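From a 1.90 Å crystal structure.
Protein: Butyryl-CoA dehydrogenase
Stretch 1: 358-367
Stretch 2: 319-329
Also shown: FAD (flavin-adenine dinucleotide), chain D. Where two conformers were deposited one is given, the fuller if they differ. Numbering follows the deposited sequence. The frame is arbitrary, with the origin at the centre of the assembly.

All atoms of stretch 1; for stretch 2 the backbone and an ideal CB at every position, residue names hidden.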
ATOM      1  N   GLY B 358      14.082 -11.277   7.564  1.00 14.72           N
ATOM      2  CA  GLY B 358      15.527 -11.048   7.848  1.00 16.20           C
ATOM      3  C   GLY B 358      16.111 -10.028   6.857  1.00 16.93           C
ATOM      4  O   GLY B 358      16.826  -9.097   7.267  1.00 16.79           O
ATOM      5  N   SER B 359      15.769 -10.182   5.562  1.00 16.29           N
ATOM      6  CA  SER B 359      16.407  -9.428   4.482  1.00 15.59           C
ATOM      7  C   SER B 359      16.123  -7.900   4.557  1.00 14.49           C
ATOM      8  O   SER B 359      16.922  -7.124   3.993  1.00 15.49           O
ATOM      9  CB  SER B 359      16.047  -9.968   3.108  1.00 14.46           C
ATOM     10  OG  SER B 359      14.728  -9.495   2.753  1.00 15.57           O
ATOM     11  N   VAL B 360      15.016  -7.481   5.190  1.00 14.09           N
ATOM     12  CA  VAL B 360      14.736  -6.027   5.427  1.00 14.59           C
ATOM     13  C   VAL B 360      15.439  -5.464   6.704  1.00 16.80           C
ATOM     14  O   VAL B 360      15.277  -4.274   7.020  1.00 16.69           O
ATOM     15  CB  VAL B 360      13.228  -5.682   5.505  1.00 13.79           C
ATOM     16  CG1 VAL B 360      12.566  -6.124   4.176  1.00 13.18           C
ATOM     17  CG2 VAL B 360      12.550  -6.420   6.668  1.00 13.26           C
ATOM     18  N   LEU B 361      16.179  -6.324   7.405  1.00 15.92           N
ATOM     19  CA  LEU B 361      16.944  -5.898   8.602  1.00 16.86           C
ATOM     20  C   LEU B 361      18.450  -5.928   8.361  1.00 18.83           C
ATOM     21  O   LEU B 361      19.107  -4.885   8.557  1.00 19.74           O
ATOM     22  CB  LEU B 361      16.625  -6.821   9.779  1.00 15.97           C
ATOM     23  CG  LEU B 361      15.136  -6.835  10.147  1.00 17.85           C
ATOM     24  CD1 LEU B 361      14.930  -7.847  11.255  1.00 17.23           C
ATOM     25  CD2 LEU B 361      14.568  -5.434  10.538  1.00 16.62           C
ATOM     26  N   PHE B 362      18.996  -7.064   7.923  1.00 17.75           N
ATOM     27  CA  PHE B 362      20.464  -7.195   7.807  1.00 19.16           C
ATOM     28  C   PHE B 362      20.990  -6.385   6.628  1.00 18.09           C
ATOM     29  O   PHE B 362      20.230  -6.050   5.703  1.00 15.15           O
ATOM     30  CB  PHE B 362      20.953  -8.662   7.804  1.00 20.15           C
ATOM     31  CG  PHE B 362      20.353  -9.521   6.724  1.00 20.93           C
ATOM     32  CD1 PHE B 362      20.647  -9.313   5.352  1.00 20.90           C
ATOM     33  CD2 PHE B 362      19.526 -10.598   7.096  1.00 20.68           C
ATOM     34  CE1 PHE B 362      20.100 -10.144   4.370  1.00 22.93           C
ATOM     35  CE2 PHE B 362      18.961 -11.423   6.110  1.00 21.13           C
ATOM     36  CZ  PHE B 362      19.258 -11.214   4.765  1.00 20.69           C
ATOM     37  N   SER B 363      22.281  -6.053   6.654  1.00 16.52           N
ATOM     38  CA  SER B 363      22.899  -5.172   5.675  1.00 17.10           C
ATOM     39  C   SER B 363      22.337  -3.730   5.712  1.00 16.38           C
ATOM     40  O   SER B 363      22.467  -2.999   4.761  1.00 17.46           O
ATOM     41  CB  SER B 363      22.838  -5.718   4.241  1.00 20.24           C
ATOM     42  OG  SER B 363      23.023  -7.129   4.249  1.00 22.34           O
ATOM     43  N   GLY B 364      21.774  -3.328   6.834  1.00 16.01           N
ATOM     44  CA  GLY B 364      21.087  -2.019   6.978  1.00 16.14           C
ATOM     45  C   GLY B 364      19.578  -2.171   6.774  1.00 16.71           C
ATOM     46  O   GLY B 364      19.161  -2.689   5.724  1.00 17.11           O
ATOM     47  N   THR B 365      18.783  -1.728   7.716  1.00 16.56           N
ATOM     48  CA  THR B 365      17.329  -1.860   7.567  1.00 15.53           C
ATOM     49  C   THR B 365      16.811  -1.056   6.368  1.00 15.06           C
ATOM     50  O   THR B 365      17.514  -0.153   5.808  1.00 13.40           O
ATOM     51  CB  THR B 365      16.547  -1.382   8.782  1.00 18.01           C
ATOM     52  OG1 THR B 365      16.628   0.063   8.858  1.00 18.63           O
ATOM     53  CG2 THR B 365      17.060  -2.049  10.104  1.00 19.03           C
ATOM     54  N   SER B 366      15.544  -1.328   5.985  1.00 13.27           N
ATOM     55  CA  SER B 366      14.943  -0.533   4.906  1.00 13.11           C
ATOM     56  C   SER B 366      15.026   0.972   5.226  1.00 12.77           C
ATOM     57  O   SER B 366      15.164   1.788   4.330  1.00 13.34           O
ATOM     58  CB  SER B 366      13.447  -1.005   4.779  1.00 13.04           C
ATOM     59  OG  SER B 366      13.549  -2.395   4.345  1.00 12.72           O
ATOM     60  N   ASP B 367      14.830   1.339   6.491  1.00 13.55           N
ATOM     61  CA  ASP B 367      14.887   2.775   6.863  1.00 15.23           C
ATOM     62  C   ASP B 367      16.255   3.352   6.570  1.00 15.41           C
ATOM     63  O   ASP B 367      16.336   4.488   6.118  1.00 14.96           O
ATOM     64  CB  ASP B 367      14.524   2.963   8.328  1.00 16.01           C
ATOM     65  CG  ASP B 367      13.134   2.398   8.648  1.00 18.68           C
ATOM     66  OD1 ASP B 367      12.190   2.634   7.819  1.00 17.28           O
ATOM     67  OD2 ASP B 367      12.983   1.722   9.689  1.00 19.11           O
ATOM     68  N   UNK B 319      18.354  -1.113  -4.880  1.00 15.34           N
ATOM     69  CA  UNK B 319      18.216  -2.514  -5.198  0.74 15.29           C
ATOM     70  C   UNK B 319      17.994  -3.346  -3.969  1.00 15.95           C
ATOM     71  O   UNK B 319      17.077  -4.222  -3.935  1.00 14.56           O
ATOM     72  CB  UNK B 319      19.451  -3.014  -5.950  0.74 15.29           C
ATOM     73  N   UNK B 320      18.816  -3.086  -2.927  1.00 14.04           N
ATOM     74  CA  UNK B 320      18.704  -3.834  -1.645  1.00 14.77           C
ATOM     75  C   UNK B 320      17.260  -3.644  -1.110  1.00 14.38           C
ATOM     76  O   UNK B 320      16.583  -4.604  -0.666  1.00 13.85           O
ATOM     77  CB  UNK B 320      19.735  -3.347  -0.625  1.00 14.77           C
ATOM     78  N   UNK B 321      16.830  -2.383  -1.082  1.00 13.95           N
ATOM     79  CA  UNK B 321      15.485  -2.047  -0.567  1.00 13.17           C
ATOM     80  C   UNK B 321      14.401  -2.751  -1.421  1.00 14.11           C
ATOM     81  O   UNK B 321      13.527  -3.403  -0.871  1.00 13.34           O
ATOM     82  CB  UNK B 321      15.270  -0.532  -0.576  1.00 13.17           C
ATOM     83  N   UNK B 322      14.464  -2.588  -2.726  1.00 13.51           N
ATOM     84  CA  UNK B 322      13.396  -3.107  -3.592  1.00 15.02           C
ATOM     85  C   UNK B 322      13.367  -4.640  -3.493  1.00 15.45           C
ATOM     86  O   UNK B 322      12.268  -5.222  -3.435  1.00 14.51           O
ATOM     87  CB  UNK B 322      13.603  -2.662  -5.041  1.00 15.02           C
ATOM     88  N   UNK B 323      14.545  -5.296  -3.510  1.00 14.29           N
ATOM     89  CA  UNK B 323      14.587  -6.766  -3.470  1.00 15.23           C
ATOM     90  C   UNK B 323      14.009  -7.271  -2.144  1.00 14.73           C
ATOM     91  O   UNK B 323      13.162  -8.204  -2.126  1.00 14.26           O
ATOM     92  CB  UNK B 323      16.019  -7.272  -3.653  1.00 15.23           C
ATOM     93  N   UNK B 324      14.473  -6.680  -1.035  1.00 12.63           N
ATOM     94  CA  UNK B 324      14.127  -7.217   0.259  1.00 13.43           C
ATOM     95  C   UNK B 324      12.607  -6.938   0.507  1.00 14.28           C
ATOM     96  O   UNK B 324      11.882  -7.821   1.002  1.00 13.73           O
ATOM     97  CB  UNK B 324      15.006  -6.601   1.349  1.00 13.43           C
ATOM     98  N   UNK B 325      12.144  -5.749   0.113  1.00 14.12           N
ATOM     99  CA  UNK B 325      10.694  -5.444   0.259  1.00 15.26           C
ATOM    100  C   UNK B 325       9.819  -6.338  -0.647  1.00 15.10           C
ATOM    101  O   UNK B 325       8.749  -6.831  -0.206  1.00 14.00           O
ATOM    102  CB  UNK B 325      10.433  -3.973  -0.073  1.00 15.26           C
ATOM    103  N   UNK B 326      10.275  -6.542  -1.877  1.00 13.10           N
ATOM    104  CA  UNK B 326       9.525  -7.437  -2.781  1.00 14.50           C
ATOM    105  C   UNK B 326       9.490  -8.864  -2.214  1.00 15.01           C
ATOM    106  O   UNK B 326       8.491  -9.557  -2.333  1.00 12.81           O
ATOM    107  CB  UNK B 326      10.152  -7.440  -4.177  1.00 14.50           C
ATOM    108  N   UNK B 327      10.574  -9.277  -1.544  1.00 13.50           N
ATOM    109  CA  UNK B 327      10.704 -10.613  -1.038  1.00 14.15           C
ATOM    110  C   UNK B 327       9.732 -10.816   0.123  1.00 14.68           C
ATOM    111  O   UNK B 327       9.088 -11.857   0.216  1.00 14.46           O
ATOM    112  CB  UNK B 327      12.146 -10.887  -0.607  1.00 14.15           C
ATOM    113  N   UNK B 328       9.556  -9.812   0.970  1.00 13.25           N
ATOM    114  CA  UNK B 328       8.547  -9.909   2.043  1.00 13.96           C
ATOM    115  C   UNK B 328       7.130 -10.042   1.403  1.00 14.17           C
ATOM    116  O   UNK B 328       6.324 -10.893   1.809  1.00 13.60           O
ATOM    117  CB  UNK B 328       8.617  -8.685   2.959  1.00 13.96           C
ATOM    118  N   UNK B 329       6.843  -9.238   0.397  1.00 14.10           N
ATOM    119  CA  UNK B 329       5.522  -9.295  -0.229  0.51 14.35           C
ATOM    120  C   UNK B 329       5.319 -10.658  -0.916  1.00 13.92           C
ATOM    121  O   UNK B 329       4.227 -11.215  -0.862  1.00 14.02           O
ATOM    122  CB  UNK B 329       5.359  -8.156  -1.238  0.51 14.35           C
TER
HETATM  123  PA  FAD D 401      18.133  -0.621  15.517  1.00 20.46           P
HETATM  124  O1A FAD D 401      19.297   0.019  14.784  1.00 22.42           O
HETATM  125  O2A FAD D 401      17.934  -0.582  17.023  1.00 21.99           O
HETATM  126  O5B FAD D 401      16.770  -0.144  14.767  1.00 21.52           O
HETATM  127  C5B FAD D 401      15.456  -0.391  15.318  1.00 20.34           C
HETATM  128  C4B FAD D 401      14.487   0.397  14.412  1.00 20.31           C
HETATM  129  O4B FAD D 401      14.845   1.802  14.416  1.00 21.79           O
HETATM  130  C3B FAD D 401      14.570  -0.087  12.968  1.00 21.48           C
HETATM  131  O3B FAD D 401      13.236   0.070  12.466  1.00 21.94           O
HETATM  132  C2B FAD D 401      15.462   0.984  12.303  1.00 21.26           C
HETATM  133  O2B FAD D 401      15.296   1.078  10.866  1.00 21.53           O
HETATM  134  C1B FAD D 401      15.064   2.266  13.095  1.00 21.91           C
HETATM  135  N9A FAD D 401      16.150   3.260  12.966  1.00 22.91           N
HETATM  136  C8A FAD D 401      17.380   3.222  13.546  1.00 25.45           C
HETATM  137  N7A FAD D 401      18.144   4.277  13.093  1.00 25.52           N
HETATM  138  C5A FAD D 401      17.397   4.982  12.197  1.00 24.61           C
HETATM  139  C6A FAD D 401      17.553   6.195  11.353  1.00 26.22           C
HETATM  140  N6A FAD D 401      18.732   6.910  11.319  1.00 23.55           N
HETATM  141  N1A FAD D 401      16.489   6.558  10.574  1.00 26.22           N
HETATM  142  C2A FAD D 401      15.299   5.867  10.544  1.00 24.88           C
HETATM  143  N3A FAD D 401      15.100   4.771  11.312  1.00 20.63           N
HETATM  144  C4A FAD D 401      16.080   4.291  12.126  1.00 22.65           C
HETATM  145  N1  FAD D 401      25.419  -7.603  12.050  1.00 22.50           N
HETATM  146  C2  FAD D 401      26.761  -7.874  11.862  1.00 23.13           C
HETATM  147  O2  FAD D 401      27.569  -7.026  12.332  1.00 25.50           O
HETATM  148  N3  FAD D 401      27.228  -8.986  11.224  1.00 23.03           N
HETATM  149  C4  FAD D 401      26.382  -9.938  10.782  1.00 23.31           C
HETATM  150  O4  FAD D 401      26.826 -10.939  10.218  1.00 24.02           O
HETATM  151  C4X FAD D 401      24.904  -9.726  10.962  1.00 23.41           C
HETATM  152  N5  FAD D 401      23.979 -10.635  10.579  1.00 23.01           N
HETATM  153  C5X FAD D 401      22.645 -10.473  10.804  1.00 21.15           C
HETATM  154  C6  FAD D 401      21.760 -11.496  10.369  1.00 20.91           C
HETATM  155  C7  FAD D 401      20.377 -11.356  10.611  1.00 21.95           C
HETATM  156  C7M FAD D 401      19.449 -12.464  10.180  1.00 20.66           C
HETATM  157  C8  FAD D 401      19.856 -10.162  11.297  1.00 22.01           C
HETATM  158  C8M FAD D 401      18.392 -10.002  11.538  1.00 19.36           C
HETATM  159  C9  FAD D 401      20.726  -9.127  11.703  1.00 20.05           C
HETATM  160  C9A FAD D 401      22.113  -9.259  11.465  1.00 21.96           C
HETATM  161  N10 FAD D 401      23.051  -8.261  11.882  1.00 20.75           N
HETATM  162  C10 FAD D 401      24.451  -8.485  11.641  1.00 24.46           C
HETATM  163  C1' FAD D 401      22.624  -7.053  12.572  1.00 20.19           C
HETATM  164  C2' FAD D 401      21.948  -6.102  11.556  1.00 21.25           C
HETATM  165  O2' FAD D 401      22.868  -5.497  10.631  1.00 22.41           O
HETATM  166  C3' FAD D 401      21.113  -5.095  12.330  1.00 21.65           C
HETATM  167  O3' FAD D 401      20.044  -5.843  12.946  1.00 21.00           O
HETATM  168  C4' FAD D 401      20.612  -3.843  11.590  1.00 21.48           C
HETATM  169  O4' FAD D 401      21.741  -2.979  11.237  1.00 23.58           O
HETATM  170  C5' FAD D 401      19.639  -3.035  12.460  1.00 23.40           C
HETATM  171  O5' FAD D 401      20.257  -2.819  13.734  1.00 21.91           O
HETATM  172  P   FAD D 401      19.444  -3.138  15.042  1.00 22.98           P
HETATM  173  O1P FAD D 401      20.282  -2.771  16.271  1.00 22.41           O
HETATM  174  O2P FAD D 401      18.889  -4.550  15.060  1.00 21.90           O
HETATM  175  O3P FAD D 401      18.164  -2.170  15.068  1.00 20.24           O

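All eleven positions have helical backbone angles, so only part of the stretch can face the segment 358-367. Position 319 lies far from it, with no atom of that segment within 5.5 Å of its ideal CB, and almost any helix-compatible residue would serve; it is S319.

At position 320 the CA-to-CB bond points toward stretch 1, but nothing lies close to the CB. Farther out, the carbonyl oxygens of S359, in the helix 358-359, and of F362 and G364, in the loop after it, turn toward a common space. A long side chain ending in several donors suits this, lysine or perhaps arginine. The residue is K320, nearly extended except at chi2 (m), and its NZ donates to S359 O (2.8 Å), F362 O (3.0 Å) and G364 O (2.7 Å). One ammonium group thus ties the end of stretch 1's first helical part to the loop that follows. Water 1 accepts a further hydrogen bond from K320 NZ (2.8 Å to the water O).

Position 321 points sideways, with S366 nearby; a medium apolar chain could bend back to it. L321 does so, bringing CD1 to 3.6 Å from S366 CB.

Positions 322 and 323 have no part of stretch 1 within 5.5 Å of their ideal CB atoms and leave the choice open. They are A322 and I323, the latter leading its end away.

The CA-to-CB bond of position 324 points toward stretch 1 where the backbones come close: its CA is 5.3 Å from S359 CA, and its ideal CB is only 3.2 Å from S359 OG. Small residues such as alanine, serine or glycine fit best. S324 keeps the approach tight, and its OG receives a hydrogen bond from water 1 (2.7 Å from the water O to S324 OG), which also donates to S366 OG (2.8 Å from the water O), so the water links both serines to K320.

From position 325, directed sideways, a longer polar chain could reach the hydroxyl of S366. E325 curls with chi1 and chi2 both m, and S366 OG donates to E325 OE2 across 2.6 Å; the same OE2 lies 3.7 Å from V360 CG1.

Position 326 is out of reach and could be many things; it is A326.

Position 327 points toward stretch 1, its ideal CB 4.5 Å from S359 OG, with room for a larger group passing alongside. F327 presents its ring edge to that hydroxyl, CD2 lying 4.0 Å from S359 OG.

At position 328 CA-to-CB points toward stretch 1, and the ideal CB lies 4.9 Å from V360 CG1, a methyl that invites an apolar partner, valine, isoleucine or leucine. V328 supplies CG2 at 3.7 Å from V360 CG1.

Position 329 is out of reach, so stretch 1 leaves the choice open; it is Q329, which makes no contact with it.

Stretch 2 (319-329) SKLAISEAFVQ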
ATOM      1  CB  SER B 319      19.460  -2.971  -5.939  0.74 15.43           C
ATOM      2  OG  SER B 319      19.425  -4.345  -6.229  0.74 13.72           O
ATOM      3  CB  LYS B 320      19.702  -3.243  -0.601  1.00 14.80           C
ATOM      4  CG  LYS B 320      19.895  -4.098   0.650  1.00 16.84           C
ATOM      5  CD  LYS B 320      18.755  -4.042   1.665  1.00 15.28           C
ATOM      6  CE  LYS B 320      19.225  -4.528   3.026  1.00 15.58           C
ATOM      7  NZ  LYS B 320      18.173  -4.577   4.108  1.00 15.55           N
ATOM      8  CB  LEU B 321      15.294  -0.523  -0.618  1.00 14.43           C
ATOM      9  CG  LEU B 321      13.944   0.037  -0.166  1.00 12.92           C
ATOM     10  CD1 LEU B 321      13.730  -0.332   1.296  1.00 13.21           C
ATOM     11  CD2 LEU B 321      13.921   1.579  -0.414  1.00 13.72           C
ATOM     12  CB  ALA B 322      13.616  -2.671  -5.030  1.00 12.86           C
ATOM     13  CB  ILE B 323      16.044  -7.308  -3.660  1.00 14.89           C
ATOM     14  CG1 ILE B 323      16.485  -7.056  -5.112  1.00 14.79           C
ATOM     15  CG2 ILE B 323      16.124  -8.825  -3.333  1.00 15.79           C
ATOM     16  CD1 ILE B 323      17.993  -7.221  -5.317  1.00 16.05           C
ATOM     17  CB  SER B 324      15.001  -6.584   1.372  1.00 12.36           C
ATOM     18  OG  SER B 324      14.828  -5.156   1.374  1.00 13.72           O
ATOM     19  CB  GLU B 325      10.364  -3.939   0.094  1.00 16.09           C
ATOM     20  CG  GLU B 325      11.056  -3.089   1.197  1.00 16.30           C
ATOM     21  CD  GLU B 325      10.492  -3.294   2.600  1.00 19.26           C
ATOM     22  OE1 GLU B 325       9.415  -3.944   2.786  1.00 18.71           O
ATOM     23  OE2 GLU B 325      11.107  -2.780   3.604  1.00 16.24           O
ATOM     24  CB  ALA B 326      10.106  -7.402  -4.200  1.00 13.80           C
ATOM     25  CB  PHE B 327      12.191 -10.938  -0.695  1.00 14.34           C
ATOM     26  CG  PHE B 327      12.466 -12.364  -0.292  1.00 16.50           C
ATOM     27  CD1 PHE B 327      11.706 -13.450  -0.788  1.00 17.46           C
ATOM     28  CD2 PHE B 327      13.587 -12.643   0.521  1.00 16.42           C
ATOM     29  CE1 PHE B 327      12.023 -14.790  -0.449  1.00 17.27           C
ATOM     30  CE2 PHE B 327      13.881 -13.958   0.871  1.00 17.51           C
ATOM     31  CZ  PHE B 327      13.099 -15.032   0.393  1.00 17.26           C
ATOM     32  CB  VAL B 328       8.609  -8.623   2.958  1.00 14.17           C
ATOM     33  CG1 VAL B 328       7.374  -8.517   3.872  1.00 14.20           C
ATOM     34  CG2 VAL B 328       9.876  -8.678   3.848  1.00 15.22           C
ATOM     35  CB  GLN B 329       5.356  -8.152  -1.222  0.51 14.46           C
ATOM     36  CG  GLN B 329       5.436  -6.757  -0.586  0.51 15.07           C
ATOM     37  CD  GLN B 329       5.449  -5.666  -1.620  0.51 18.07           C
ATOM     38  OE1 GLN B 329       6.507  -5.349  -2.196  0.51 19.12           O
ATOM     39  NE2 GLN B 329       4.301  -5.062  -1.861  0.51 17.37           N
TER
HETATM   40  O   HOH W   1      15.836  -3.409   3.152  1.00 15.83           O
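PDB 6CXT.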